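Local coordinates for viral structural protein 4 (PDB 6TZ0) that binds GTP, with a P-loop among the contacting segments, and probably assists the viral RNA-dependent RNA polymerase in transcription inside the cytoplasmic polyhedrosis virus, at residues B[253-267]-B[306-320]. Sequence-based numbering, arbitrary orientation.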
ATOM      1  N   TYR B 253     -23.655  12.754  45.210  1.00 31.31           N
ATOM      2  CA  TYR B 253     -23.785  12.009  43.974  1.00 31.31           C
ATOM      3  C   TYR B 253     -25.029  12.467  43.235  1.00 31.31           C
ATOM      4  O   TYR B 253     -26.019  12.874  43.845  1.00 31.31           O
ATOM      5  CB  TYR B 253     -23.876  10.520  44.221  1.00 31.31           C
ATOM      6  CG  TYR B 253     -22.647   9.904  44.817  1.00 31.31           C
ATOM      7  CD1 TYR B 253     -21.454   9.871  44.112  1.00 31.31           C
ATOM      8  CD2 TYR B 253     -22.701   9.268  46.039  1.00 31.31           C
ATOM      9  CE1 TYR B 253     -20.332   9.279  44.641  1.00 31.31           C
ATOM     10  CE2 TYR B 253     -21.595   8.662  46.568  1.00 31.31           C
ATOM     11  CZ  TYR B 253     -20.411   8.675  45.871  1.00 31.31           C
ATOM     12  OH  TYR B 253     -19.303   8.075  46.414  1.00 31.31           O
ATOM     13  N   GLU B 254     -24.983  12.373  41.912  1.00 34.54           N
ATOM     14  CA  GLU B 254     -26.034  12.946  41.095  1.00 34.54           C
ATOM     15  C   GLU B 254     -26.891  11.922  40.371  1.00 34.54           C
ATOM     16  O   GLU B 254     -27.947  12.290  39.856  1.00 34.54           O
ATOM     17  CB  GLU B 254     -25.429  13.911  40.069  1.00 34.54           C
ATOM     18  CG  GLU B 254     -24.644  15.059  40.679  1.00 34.54           C
ATOM     19  CD  GLU B 254     -25.506  16.016  41.468  1.00 34.54           C
ATOM     20  OE1 GLU B 254     -26.685  16.200  41.109  1.00 34.54           O
ATOM     21  OE2 GLU B 254     -25.004  16.586  42.456  1.00 34.54           O
ATOM     22  N   GLY B 255     -26.471  10.663  40.310  1.00 30.11           N
ATOM     23  CA  GLY B 255     -27.222   9.623  39.650  1.00 30.11           C
ATOM     24  C   GLY B 255     -27.892   8.678  40.625  1.00 30.11           C
ATOM     25  O   GLY B 255     -28.066   8.979  41.810  1.00 30.11           O
ATOM     26  N   CYS B 256     -28.289   7.519  40.111  1.00 29.91           N
ATOM     27  CA  CYS B 256     -28.935   6.496  40.914  1.00 29.91           C
ATOM     28  C   CYS B 256     -28.372   5.131  40.566  1.00 29.91           C
ATOM     29  O   CYS B 256     -27.842   4.909  39.479  1.00 29.91           O
ATOM     30  CB  CYS B 256     -30.455   6.477  40.713  1.00 29.91           C
ATOM     31  SG  CYS B 256     -31.306   7.878  41.400  1.00 29.91           S
ATOM     32  N   LEU B 257     -28.492   4.217  41.517  1.00 25.69           N
ATOM     33  CA  LEU B 257     -28.224   2.808  41.283  1.00 25.69           C
ATOM     34  C   LEU B 257     -29.417   2.029  41.803  1.00 25.69           C
ATOM     35  O   LEU B 257     -29.781   2.157  42.974  1.00 25.69           O
ATOM     36  CB  LEU B 257     -26.920   2.370  41.951  1.00 25.69           C
ATOM     37  CG  LEU B 257     -26.411   0.968  41.637  1.00 25.69           C
ATOM     38  CD1 LEU B 257     -24.931   1.019  41.468  1.00 25.69           C
ATOM     39  CD2 LEU B 257     -26.718   0.040  42.784  1.00 25.69           C
ATOM     40  N   ILE B 258     -30.022   1.233  40.935  1.00 25.82           N
ATOM     41  CA  ILE B 258     -31.235   0.493  41.241  1.00 25.82           C
ATOM     42  C   ILE B 258     -30.908  -0.992  41.190  1.00 25.82           C
ATOM     43  O   ILE B 258     -30.182  -1.435  40.299  1.00 25.82           O
ATOM     44  CB  ILE B 258     -32.348   0.847  40.239  1.00 25.82           C
ATOM     45  CG1 ILE B 258     -32.527   2.356  40.163  1.00 25.82           C
ATOM     46  CG2 ILE B 258     -33.660   0.240  40.661  1.00 25.82           C
ATOM     47  CD1 ILE B 258     -33.369   2.800  39.012  1.00 25.82           C
ATOM     48  N   THR B 259     -31.421  -1.757  42.149  1.00 26.89           N
ATOM     49  CA  THR B 259     -31.378  -3.212  42.083  1.00 26.89           C
ATOM     50  C   THR B 259     -32.790  -3.735  41.873  1.00 26.89           C
ATOM     51  O   THR B 259     -33.720  -3.325  42.569  1.00 26.89           O
ATOM     52  CB  THR B 259     -30.765  -3.830  43.340  1.00 26.89           C
ATOM     53  OG1 THR B 259     -31.547  -3.478  44.480  1.00 26.89           O
ATOM     54  CG2 THR B 259     -29.347  -3.349  43.531  1.00 26.89           C
ATOM     55  N   TRP B 260     -32.943  -4.625  40.907  1.00 26.42           N
ATOM     56  CA  TRP B 260     -34.233  -5.097  40.439  1.00 26.42           C
ATOM     57  C   TRP B 260     -34.403  -6.566  40.790  1.00 26.42           C
ATOM     58  O   TRP B 260     -33.510  -7.204  41.339  1.00 26.42           O
ATOM     59  CB  TRP B 260     -34.350  -4.909  38.930  1.00 26.42           C
ATOM     60  CG  TRP B 260     -34.320  -3.506  38.463  1.00 26.42           C
ATOM     61  CD1 TRP B 260     -33.219  -2.790  38.119  1.00 26.42           C
ATOM     62  CD2 TRP B 260     -35.442  -2.667  38.207  1.00 26.42           C
ATOM     63  NE1 TRP B 260     -33.579  -1.539  37.704  1.00 26.42           N
ATOM     64  CE2 TRP B 260     -34.943  -1.439  37.746  1.00 26.42           C
ATOM     65  CE3 TRP B 260     -36.820  -2.826  38.341  1.00 26.42           C
ATOM     66  CZ2 TRP B 260     -35.773  -0.378  37.415  1.00 26.42           C
ATOM     67  CZ3 TRP B 260     -37.640  -1.777  38.009  1.00 26.42           C
ATOM     68  CH2 TRP B 260     -37.116  -0.567  37.559  1.00 26.42           C
ATOM     69  N   THR B 261     -35.557  -7.112  40.437  1.00 27.36           N
ATOM     70  CA  THR B 261     -35.787  -8.546  40.502  1.00 27.36           C
ATOM     71  C   THR B 261     -35.674  -9.101  39.090  1.00 27.36           C
ATOM     72  O   THR B 261     -36.244  -8.539  38.154  1.00 27.36           O
ATOM     73  CB  THR B 261     -37.154  -8.865  41.098  1.00 27.36           C
ATOM     74  OG1 THR B 261     -38.178  -8.349  40.245  1.00 27.36           O
ATOM     75  CG2 THR B 261     -37.288  -8.230  42.454  1.00 27.36           C
ATOM     76  N   GLY B 262     -34.926 -10.178  38.930  1.00 26.49           N
ATOM     77  CA  GLY B 262     -34.687 -10.739  37.622  1.00 26.49           C
ATOM     78  C   GLY B 262     -35.304 -12.110  37.452  1.00 26.49           C
ATOM     79  O   GLY B 262     -35.796 -12.728  38.388  1.00 26.49           O
ATOM     80  N   ILE B 263     -35.276 -12.575  36.206  1.00 27.05           N
ATOM     81  CA  ILE B 263     -35.608 -13.964  35.924  1.00 27.05           C
ATOM     82  C   ILE B 263     -34.555 -14.884  36.520  1.00 27.05           C
ATOM     83  O   ILE B 263     -34.873 -15.932  37.092  1.00 27.05           O
ATOM     84  CB  ILE B 263     -35.754 -14.167  34.404  1.00 27.05           C
ATOM     85  CG1 ILE B 263     -36.888 -13.307  33.863  1.00 27.05           C
ATOM     86  CG2 ILE B 263     -36.007 -15.612  34.053  1.00 27.05           C
ATOM     87  CD1 ILE B 263     -38.218 -13.641  34.453  1.00 27.05           C
ATOM     88  N   TYR B 264     -33.289 -14.495  36.427  1.00 26.89           N
ATOM     89  CA  TYR B 264     -32.192 -15.361  36.821  1.00 26.89           C
ATOM     90  C   TYR B 264     -31.558 -14.952  38.140  1.00 26.89           C
ATOM     91  O   TYR B 264     -30.586 -15.583  38.561  1.00 26.89           O
ATOM     92  CB  TYR B 264     -31.118 -15.374  35.730  1.00 26.89           C
ATOM     93  CG  TYR B 264     -31.656 -15.656  34.352  1.00 26.89           C
ATOM     94  CD1 TYR B 264     -32.147 -16.905  34.017  1.00 26.89           C
ATOM     95  CD2 TYR B 264     -31.633 -14.679  33.371  1.00 26.89           C
ATOM     96  CE1 TYR B 264     -32.635 -17.161  32.756  1.00 26.89           C
ATOM     97  CE2 TYR B 264     -32.111 -14.927  32.105  1.00 26.89           C
ATOM     98  CZ  TYR B 264     -32.613 -16.169  31.806  1.00 26.89           C
ATOM     99  OH  TYR B 264     -33.088 -16.428  30.545  1.00 26.89           O
ATOM    100  N   GLY B 265     -32.071 -13.920  38.800  1.00 27.73           N
ATOM    101  CA  GLY B 265     -31.433 -13.392  39.990  1.00 27.73           C
ATOM    102  C   GLY B 265     -31.841 -11.965  40.273  1.00 27.73           C
ATOM    103  O   GLY B 265     -33.033 -11.661  40.297  1.00 27.73           O
ATOM    104  N   GLU B 266     -30.878 -11.079  40.503  1.00 28.51           N
ATOM    105  CA  GLU B 266     -31.159  -9.661  40.640  1.00 28.51           C
ATOM    106  C   GLU B 266     -30.239  -8.871  39.721  1.00 28.51           C
ATOM    107  O   GLU B 266     -29.126  -9.300  39.406  1.00 28.51           O
ATOM    108  CB  GLU B 266     -31.008  -9.177  42.085  1.00 28.51           C
ATOM    109  CG  GLU B 266     -29.599  -9.111  42.604  1.00 28.51           C
ATOM    110  CD  GLU B 266     -29.541  -8.617  44.030  1.00 28.51           C
ATOM    111  OE1 GLU B 266     -30.616  -8.415  44.626  1.00 28.51           O
ATOM    112  OE2 GLU B 266     -28.426  -8.407  44.549  1.00 28.51           O
ATOM    113  N   VAL B 267     -30.724  -7.714  39.278  1.00 26.20           N
ATOM    114  CA  VAL B 267     -30.094  -6.933  38.221  1.00 26.20           C
ATOM    115  C   VAL B 267     -29.813  -5.534  38.750  1.00 26.20           C
ATOM    116  O   VAL B 267     -30.706  -4.900  39.320  1.00 26.20           O
ATOM    117  CB  VAL B 267     -30.988  -6.874  36.965  1.00 26.20           C
ATOM    118  CG1 VAL B 267     -30.347  -6.042  35.881  1.00 26.20           C
ATOM    119  CG2 VAL B 267     -31.289  -8.267  36.451  1.00 26.20           C
ATOM    120  N   GLY B 306     -31.582 -11.115  33.111  1.00 27.65           N
ATOM    121  CA  GLY B 306     -33.004 -11.398  33.038  1.00 27.65           C
ATOM    122  C   GLY B 306     -33.954 -10.327  33.533  1.00 27.65           C
ATOM    123  O   GLY B 306     -34.883 -10.623  34.285  1.00 27.65           O
ATOM    124  N   ILE B 307     -33.738  -9.080  33.115  1.00 28.44           N
ATOM    125  CA  ILE B 307     -34.697  -8.019  33.374  1.00 28.44           C
ATOM    126  C   ILE B 307     -35.911  -8.241  32.477  1.00 28.44           C
ATOM    127  O   ILE B 307     -35.809  -8.804  31.379  1.00 28.44           O
ATOM    128  CB  ILE B 307     -34.034  -6.643  33.148  1.00 28.44           C
ATOM    129  CG1 ILE B 307     -34.835  -5.504  33.773  1.00 28.44           C
ATOM    130  CG2 ILE B 307     -33.764  -6.360  31.678  1.00 28.44           C
ATOM    131  CD1 ILE B 307     -34.749  -5.473  35.251  1.00 28.44           C
ATOM    132  N   SER B 308     -37.087  -7.871  32.973  1.00 30.96           N
ATOM    133  CA  SER B 308     -38.319  -8.122  32.243  1.00 30.96           C
ATOM    134  C   SER B 308     -39.359  -7.107  32.682  1.00 30.96           C
ATOM    135  O   SER B 308     -39.099  -6.250  33.527  1.00 30.96           O
ATOM    136  CB  SER B 308     -38.816  -9.554  32.458  1.00 30.96           C
ATOM    137  OG  SER B 308     -39.199  -9.773  33.800  1.00 30.96           O
ATOM    138  N   ALA B 309     -40.556  -7.216  32.107  1.00 33.29           N
ATOM    139  CA  ALA B 309     -41.646  -6.318  32.460  1.00 33.29           C
ATOM    140  C   ALA B 309     -42.213  -6.599  33.843  1.00 33.29           C
ATOM    141  O   ALA B 309     -42.953  -5.763  34.370  1.00 33.29           O
ATOM    142  CB  ALA B 309     -42.757  -6.408  31.415  1.00 33.29           C
ATOM    143  N   ARG B 310     -41.880  -7.739  34.439  1.00 35.20           N
ATOM    144  CA  ARG B 310     -42.358  -8.125  35.756  1.00 35.20           C
ATOM    145  C   ARG B 310     -41.377  -7.761  36.859  1.00 35.20           C
ATOM    146  O   ARG B 310     -41.562  -8.186  38.002  1.00 35.20           O
ATOM    147  CB  ARG B 310     -42.634  -9.624  35.780  1.00 35.20           C
ATOM    148  CG  ARG B 310     -43.729 -10.042  34.828  1.00 35.20           C
ATOM    149  CD  ARG B 310     -44.053 -11.513  34.979  1.00 35.20           C
ATOM    150  NE  ARG B 310     -42.899 -12.356  34.680  1.00 35.20           N
ATOM    151  CZ  ARG B 310     -42.562 -12.764  33.461  1.00 35.20           C
ATOM    152  NH1 ARG B 310     -43.285 -12.401  32.411  1.00 35.20           N
ATOM    153  NH2 ARG B 310     -41.497 -13.532  33.291  1.00 35.20           N
ATOM    154  N   SER B 311     -40.345  -6.987  36.546  1.00 30.28           N
ATOM    155  CA  SER B 311     -39.335  -6.628  37.526  1.00 30.28           C
ATOM    156  C   SER B 311     -39.823  -5.500  38.419  1.00 30.28           C
ATOM    157  O   SER B 311     -40.465  -4.557  37.957  1.00 30.28           O
ATOM    158  CB  SER B 311     -38.052  -6.204  36.826  1.00 30.28           C
ATOM    159  OG  SER B 311     -37.506  -7.283  36.098  1.00 30.28           O
ATOM    160  N   THR B 312     -39.517  -5.606  39.706  1.00 29.47           N
ATOM    161  CA  THR B 312     -39.799  -4.569  40.686  1.00 29.47           C
ATOM    162  C   THR B 312     -38.494  -4.120  41.326  1.00 29.47           C
ATOM    163  O   THR B 312     -37.462  -4.778  41.202  1.00 29.47           O
ATOM    164  CB  THR B 312     -40.776  -5.060  41.758  1.00 29.47           C
ATOM    165  OG1 THR B 312     -40.180  -6.139  42.484  1.00 29.47           O
ATOM    166  CG2 THR B 312     -42.063  -5.543  41.125  1.00 29.47           C
ATOM    167  N   ILE B 313     -38.543  -2.992  42.018  1.00 29.74           N
ATOM    168  CA  ILE B 313     -37.349  -2.389  42.595  1.00 29.74           C
ATOM    169  C   ILE B 313     -37.116  -2.956  43.987  1.00 29.74           C
ATOM    170  O   ILE B 313     -38.012  -2.935  44.835  1.00 29.74           O
ATOM    171  CB  ILE B 313     -37.470  -0.859  42.637  1.00 29.74           C
ATOM    172  CG1 ILE B 313     -37.484  -0.291  41.224  1.00 29.74           C
ATOM    173  CG2 ILE B 313     -36.323  -0.268  43.383  1.00 29.74           C
ATOM    174  CD1 ILE B 313     -37.805   1.164  41.150  1.00 29.74           C
ATOM    175  N   MET B 314     -35.905  -3.458  44.225  1.00 28.52           N
ATOM    176  CA  MET B 314     -35.501  -3.893  45.553  1.00 28.52           C
ATOM    177  C   MET B 314     -34.847  -2.783  46.358  1.00 28.52           C
ATOM    178  O   MET B 314     -35.027  -2.737  47.579  1.00 28.52           O
ATOM    179  CB  MET B 314     -34.531  -5.069  45.454  1.00 28.52           C
ATOM    180  CG  MET B 314     -35.100  -6.302  44.799  1.00 28.52           C
ATOM    181  SD  MET B 314     -33.863  -7.588  44.560  1.00 28.52           S
ATOM    182  CE  MET B 314     -33.624  -8.151  46.238  1.00 28.52           C
ATOM    183  N   LYS B 315     -34.101  -1.885  45.710  1.00 28.23           N
ATOM    184  CA  LYS B 315     -33.323  -0.864  46.400  1.00 28.23           C
ATOM    185  C   LYS B 315     -32.906   0.215  45.407  1.00 28.23           C
ATOM    186  O   LYS B 315     -32.514  -0.101  44.284  1.00 28.23           O
ATOM    187  CB  LYS B 315     -32.083  -1.485  47.052  1.00 28.23           C
ATOM    188  CG  LYS B 315     -31.290  -0.549  47.921  1.00 28.23           C
ATOM    189  CD  LYS B 315     -30.134  -1.275  48.568  1.00 28.23           C
ATOM    190  CE  LYS B 315     -29.322  -0.340  49.435  1.00 28.23           C
ATOM    191  NZ  LYS B 315     -28.175  -1.043  50.064  1.00 28.23           N
ATOM    192  N   ILE B 316     -33.004   1.482  45.822  1.00 28.60           N
ATOM    193  CA  ILE B 316     -32.469   2.620  45.073  1.00 28.60           C
ATOM    194  C   ILE B 316     -31.590   3.442  46.002  1.00 28.60           C
ATOM    195  O   ILE B 316     -32.040   3.870  47.069  1.00 28.60           O
ATOM    196  CB  ILE B 316     -33.570   3.521  44.482  1.00 28.60           C
ATOM    197  CG1 ILE B 316     -34.368   2.799  43.419  1.00 28.60           C
ATOM    198  CG2 ILE B 316     -32.974   4.739  43.818  1.00 28.60           C
ATOM    199  CD1 ILE B 316     -35.564   3.581  42.946  1.00 28.60           C
ATOM    200  N   SER B 317     -30.349   3.675  45.593  1.00 27.97           N
ATOM    201  CA  SER B 317     -29.419   4.522  46.315  1.00 27.97           C
ATOM    202  C   SER B 317     -28.851   5.571  45.374  1.00 27.97           C
ATOM    203  O   SER B 317     -28.807   5.355  44.159  1.00 27.97           O
ATOM    204  CB  SER B 317     -28.276   3.691  46.909  1.00 27.97           C
ATOM    205  OG  SER B 317     -28.770   2.729  47.820  1.00 27.97           O
ATOM    206  N   PRO B 318     -28.437   6.726  45.896  1.00 27.95           N
ATOM    207  CA  PRO B 318     -27.704   7.681  45.057  1.00 27.95           C
ATOM    208  C   PRO B 318     -26.331   7.147  44.690  1.00 27.95           C
ATOM    209  O   PRO B 318     -25.648   6.523  45.505  1.00 27.95           O
ATOM    210  CB  PRO B 318     -27.598   8.922  45.946  1.00 27.95           C
ATOM    211  CG  PRO B 318     -28.689   8.781  46.918  1.00 27.95           C
ATOM    212  CD  PRO B 318     -28.811   7.323  47.185  1.00 27.95           C
ATOM    213  N   HIS B 319     -25.932   7.389  43.447  1.00 28.04           N
ATOM    214  CA  HIS B 319     -24.690   6.841  42.932  1.00 28.04           C
ATOM    215  C   HIS B 319     -24.093   7.868  41.985  1.00 28.04           C
ATOM    216  O   HIS B 319     -24.768   8.806  41.568  1.00 28.04           O
ATOM    217  CB  HIS B 319     -24.938   5.496  42.241  1.00 28.04           C
ATOM    218  CG  HIS B 319     -23.693   4.732  41.934  1.00 28.04           C
ATOM    219  ND1 HIS B 319     -22.994   4.035  42.894  1.00 28.04           N
ATOM    220  CD2 HIS B 319     -22.999   4.583  40.783  1.00 28.04           C
ATOM    221  CE1 HIS B 319     -21.937   3.471  42.340  1.00 28.04           C
ATOM    222  NE2 HIS B 319     -21.912   3.797  41.063  1.00 28.04           N
ATOM    223  N   LYS B 320     -22.811   7.709  41.675  1.00 29.32           N
ATOM    224  CA  LYS B 320     -22.133   8.619  40.762  1.00 29.32           C
ATOM    225  C   LYS B 320     -22.652   8.460  39.336  1.00 29.32           C
ATOM    226  O   LYS B 320     -22.966   7.352  38.897  1.00 29.32           O
ATOM    227  CB  LYS B 320     -20.631   8.357  40.809  1.00 29.32           C
ATOM    228  CG  LYS B 320     -19.818   9.310  39.997  1.00 29.32           C
ATOM    229  CD  LYS B 320     -18.360   9.022  40.072  1.00 29.32           C
ATOM    230  CE  LYS B 320     -17.628   9.998  39.200  1.00 29.32           C
ATOM    231  NZ  LYS B 320     -17.943   9.768  37.769  1.00 29.32           N
TER
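H319 lies against L257 at one end of an antiparallel strand pair. The CD1 methyl of L257 sits over the centre of the imidazole, 3.8 Å from the ring centroid; with chi1 at -168° the imidazole swings away from its own amide and over the leucine, and chi2 of 77° lays its face against that methyl. NE2 is hydrogen-bonded to the backbone O of Q188, which helps to hold the ring in this orientation. Backbone bonds pair G255 with H319 and L257 with S317; the bond from H319 N to G255 O comes from above the carbonyl plane.

Farther along, T259 faces both M314 and K315, a classic beta bulge. T259 O takes the amide of M314 at 2.7 Å and only a weak bond from K315 N, while T259 N donates to K315 O in a nearly straight bond. On the buried face the W260 indole is sandwiched: CG1 of I313 lies over the six-membered ring, 3.8 Å from its centroid, with CG2 of I258 toward the rim of the same face, and CD1 of I307 covers the five-membered ring from the opposite face. I258 and I316 continue this apolar layer side by side.

Beyond the bulge, T261 is bonded twice where the chain leaves the type I turn S308-S311. With chi1 at 63°, OG1 accepts a hydrogen bond from the amide N of T312 at 3.1 Å, while the hydroxyl OG of S311 donates to T261 O, 2.7 Å away and head-on to the carbonyl. Past it, I263 N bonds to G306 O at 2.8 Å.

Within this chain, strand 313-319 is an outer strand of a four-stranded antiparallel sheet, with 266-271 on the other side of 255-261. Helix 290-296 packs on I258 and W260, helix 513-518 meets I263 and R310, and R595 of the RNA-dependent RNA polymerase chain bonds to E266 O.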